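Possible prolidase (Bifidobacterium longum NCC2705, PDB 2P9B) probably hydrolyses carbon-nitrogen bonds as a member of the amidohydrolase family, and may be a prolidase. Local coordinates at residues V241-H246 / G260-E265. Sequence-based numbering, arbitrary orientation.
Sequences VIVGAH and GVDTIE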
ATOM      1  N   VAL A 241      -1.042 -14.838   8.526  1.00 12.36           N
ATOM      2  CA  VAL A 241      -0.680 -13.431   8.487  1.00 12.20           C
ATOM      3  C   VAL A 241       0.519 -13.187   7.570  1.00 12.02           C
ATOM      4  O   VAL A 241       1.529 -13.882   7.662  1.00 14.51           O
ATOM      5  CB  VAL A 241      -0.371 -12.924   9.911  1.00 12.25           C
ATOM      6  CG1 VAL A 241       0.170 -11.505   9.863  1.00 12.64           C
ATOM      7  CG2 VAL A 241      -1.642 -12.965  10.747  1.00 12.03           C
ATOM      8  N   ILE A 242       0.405 -12.205   6.675  1.00 12.73           N
ATOM      9  CA  ILE A 242       1.504 -11.906   5.760  1.00 12.14           C
ATOM     10  C   ILE A 242       2.588 -11.060   6.417  1.00 10.72           C
ATOM     11  O   ILE A 242       2.309 -10.155   7.206  1.00 12.81           O
ATOM     12  CB  ILE A 242       1.022 -11.180   4.481  1.00 14.15           C
ATOM     13  CG1 ILE A 242       0.297  -9.893   4.847  1.00 17.09           C
ATOM     14  CG2 ILE A 242       0.123 -12.101   3.666  1.00 16.74           C
ATOM     15  CD1 ILE A 242       0.034  -8.990   3.651  1.00 20.37           C
ATOM     16  N   VAL A 243       3.832 -11.367   6.071  1.00 11.54           N
ATOM     17  CA  VAL A 243       4.993 -10.687   6.621  1.00 11.65           C
ATOM     18  C   VAL A 243       5.718  -9.841   5.584  1.00 12.37           C
ATOM     19  O   VAL A 243       5.943 -10.279   4.459  1.00 12.70           O
ATOM     20  CB  VAL A 243       5.985 -11.722   7.193  1.00 12.60           C
ATOM     21  CG1 VAL A 243       7.219 -11.028   7.747  1.00 13.07           C
ATOM     22  CG2 VAL A 243       5.296 -12.550   8.268  1.00 13.24           C
ATOM     23  N   GLY A 244       6.071  -8.624   5.982  1.00 10.33           N
ATOM     24  CA  GLY A 244       6.798  -7.727   5.111  1.00 10.55           C
ATOM     25  C   GLY A 244       8.129  -7.430   5.762  1.00 10.89           C
ATOM     26  O   GLY A 244       8.233  -7.375   6.990  1.00 11.79           O
ATOM     27  N   ALA A 245       9.163  -7.266   4.948  1.00 10.84           N
ATOM     28  CA  ALA A 245      10.476  -6.966   5.485  1.00 11.30           C
ATOM     29  C   ALA A 245      11.047  -5.796   4.719  1.00 12.47           C
ATOM     30  O   ALA A 245      11.021  -5.766   3.493  1.00 13.78           O
ATOM     31  CB  ALA A 245      11.393  -8.172   5.351  1.00 13.49           C
ATOM     32  N   HIS A 246      11.534  -4.816   5.456  1.00 14.27           N
ATOM     33  CA  HIS A 246      12.135  -3.657   4.842  1.00 16.29           C
ATOM     34  C   HIS A 246      13.605  -4.033   4.647  1.00 15.44           C
ATOM     35  O   HIS A 246      14.290  -4.425   5.589  1.00 15.36           O
ATOM     36  CB  HIS A 246      11.914  -2.452   5.764  1.00 24.53           C
ATOM     37  CG  HIS A 246      13.161  -1.744   6.177  1.00 31.64           C
ATOM     38  ND1 HIS A 246      13.906  -0.979   5.307  1.00 34.78           N
ATOM     39  CD2 HIS A 246      13.758  -1.631   7.387  1.00 35.28           C
ATOM     40  CE1 HIS A 246      14.906  -0.421   5.966  1.00 36.57           C
ATOM     41  NE2 HIS A 246      14.840  -0.800   7.229  1.00 37.30           N
ATOM     42  N   GLY A 260      11.275 -16.599   4.090  1.00 14.56           N
ATOM     43  CA  GLY A 260       9.885 -16.785   3.713  1.00 14.05           C
ATOM     44  C   GLY A 260       9.022 -15.534   3.803  1.00 13.15           C
ATOM     45  O   GLY A 260       7.798 -15.626   3.879  1.00 14.87           O
ATOM     46  N   VAL A 261       9.662 -14.369   3.796  1.00 13.05           N
ATOM     47  CA  VAL A 261       8.954 -13.093   3.863  1.00 12.70           C
ATOM     48  C   VAL A 261       8.074 -12.941   2.629  1.00 13.12           C
ATOM     49  O   VAL A 261       8.509 -13.199   1.505  1.00 15.68           O
ATOM     50  CB  VAL A 261       9.957 -11.908   3.942  1.00 12.95           C
ATOM     51  CG1 VAL A 261       9.236 -10.579   3.781  1.00 14.49           C
ATOM     52  CG2 VAL A 261      10.677 -11.939   5.268  1.00 13.97           C
ATOM     53  N   ASP A 262       6.837 -12.511   2.843  1.00 11.40           N
ATOM     54  CA  ASP A 262       5.878 -12.347   1.754  1.00 11.79           C
ATOM     55  C   ASP A 262       6.058 -11.108   0.887  1.00 12.08           C
ATOM     56  O   ASP A 262       5.782 -11.146  -0.313  1.00 13.38           O
ATOM     57  CB  ASP A 262       4.485 -12.397   2.347  1.00 11.42           C
ATOM     58  CG  ASP A 262       4.285 -13.643   3.169  1.00 13.84           C
ATOM     59  OD1 ASP A 262       4.155 -14.728   2.563  1.00 14.88           O
ATOM     60  OD2 ASP A 262       4.292 -13.545   4.413  1.00 13.94           O
ATOM     61  N   THR A 263       6.503 -10.010   1.486  1.00 11.78           N
ATOM     62  CA  THR A 263       6.719  -8.789   0.720  1.00 11.57           C
ATOM     63  C   THR A 263       8.033  -8.130   1.096  1.00 11.80           C
ATOM     64  O   THR A 263       8.406  -8.082   2.269  1.00 12.34           O
ATOM     65  CB  THR A 263       5.590  -7.752   0.944  1.00 11.64           C
ATOM     66  OG1 THR A 263       5.576  -7.344   2.316  1.00 12.40           O
ATOM     67  CG2 THR A 263       4.245  -8.335   0.571  1.00 13.28           C
ATOM     68  N   ILE A 264       8.737  -7.638   0.087  1.00 11.07           N
ATOM     69  CA  ILE A 264       9.995  -6.945   0.312  1.00 10.60           C
ATOM     70  C   ILE A 264       9.699  -5.466   0.081  1.00 10.73           C
ATOM     71  O   ILE A 264       9.184  -5.102  -0.977  1.00 11.44           O
ATOM     72  CB  ILE A 264      11.075  -7.382  -0.700  1.00  9.84           C
ATOM     73  CG1 ILE A 264      11.382  -8.876  -0.534  1.00 12.11           C
ATOM     74  CG2 ILE A 264      12.331  -6.527  -0.524  1.00 11.68           C
ATOM     75  CD1 ILE A 264      11.994  -9.255   0.804  1.00 14.82           C
ATOM     76  N   GLU A 265       9.999  -4.628   1.072  1.00 11.79           N
ATOM     77  CA  GLU A 265       9.782  -3.189   0.946  1.00 12.48           C
ATOM     78  C   GLU A 265      11.098  -2.505   0.610  1.00 12.85           C
ATOM     79  O   GLU A 265      12.126  -2.792   1.222  1.00 13.72           O
ATOM     80  CB  GLU A 265       9.223  -2.581   2.236  1.00 14.96           C
ATOM     81  CG  GLU A 265       7.723  -2.757   2.407  1.00 22.54           C
ATOM     82  CD  GLU A 265       7.334  -4.196   2.598  1.00 24.26           C
ATOM     83  OE1 GLU A 265       7.918  -4.840   3.496  1.00 29.37           O
ATOM     84  OE2 GLU A 265       6.449  -4.680   1.863  1.00 18.98           O
TER
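D262 OD2 takes a nearly straight hydrogen bond from V243 N at 2.8 Å (172° at the hydrogen), through its anti lone pair, and a second from H237; OD1 is held by L285 N. The segments carry neighbouring parallel strands of a beta-alpha-beta unit, linked by helix 250-259, within the TIM-barrel-type fold of the amidohydrolases. With chi1 at -54°, CG lies anti to the carbonyl carbon of D262, beside the backbone N; from there the carboxylate meets V243 N. Next along, V243 O receives T263 N at 3.0 Å and a weak bond from D262 N. The pairing continues with A245 N to T263 O and E265 N to A245 O, both 2.9 Å. On the helix side, V261 CG1 packs 3.6 Å from A245 CB, and S256 touches both residues. The other face is polar: with no side chain on G244, T263 OG1 sits 3.1 Å from G244 CA. A bend at chi2 (67°) turns E265 CD back toward the neighbouring strand, and OE1 comes to 3.4 Å from G244 C. K203 pairs with E265 OE1, while R133 bridges to OE2 and also binds T263 OG1. T263 OG1 itself donates to the syn lone pair of E265 OE2, 2.8 Å away.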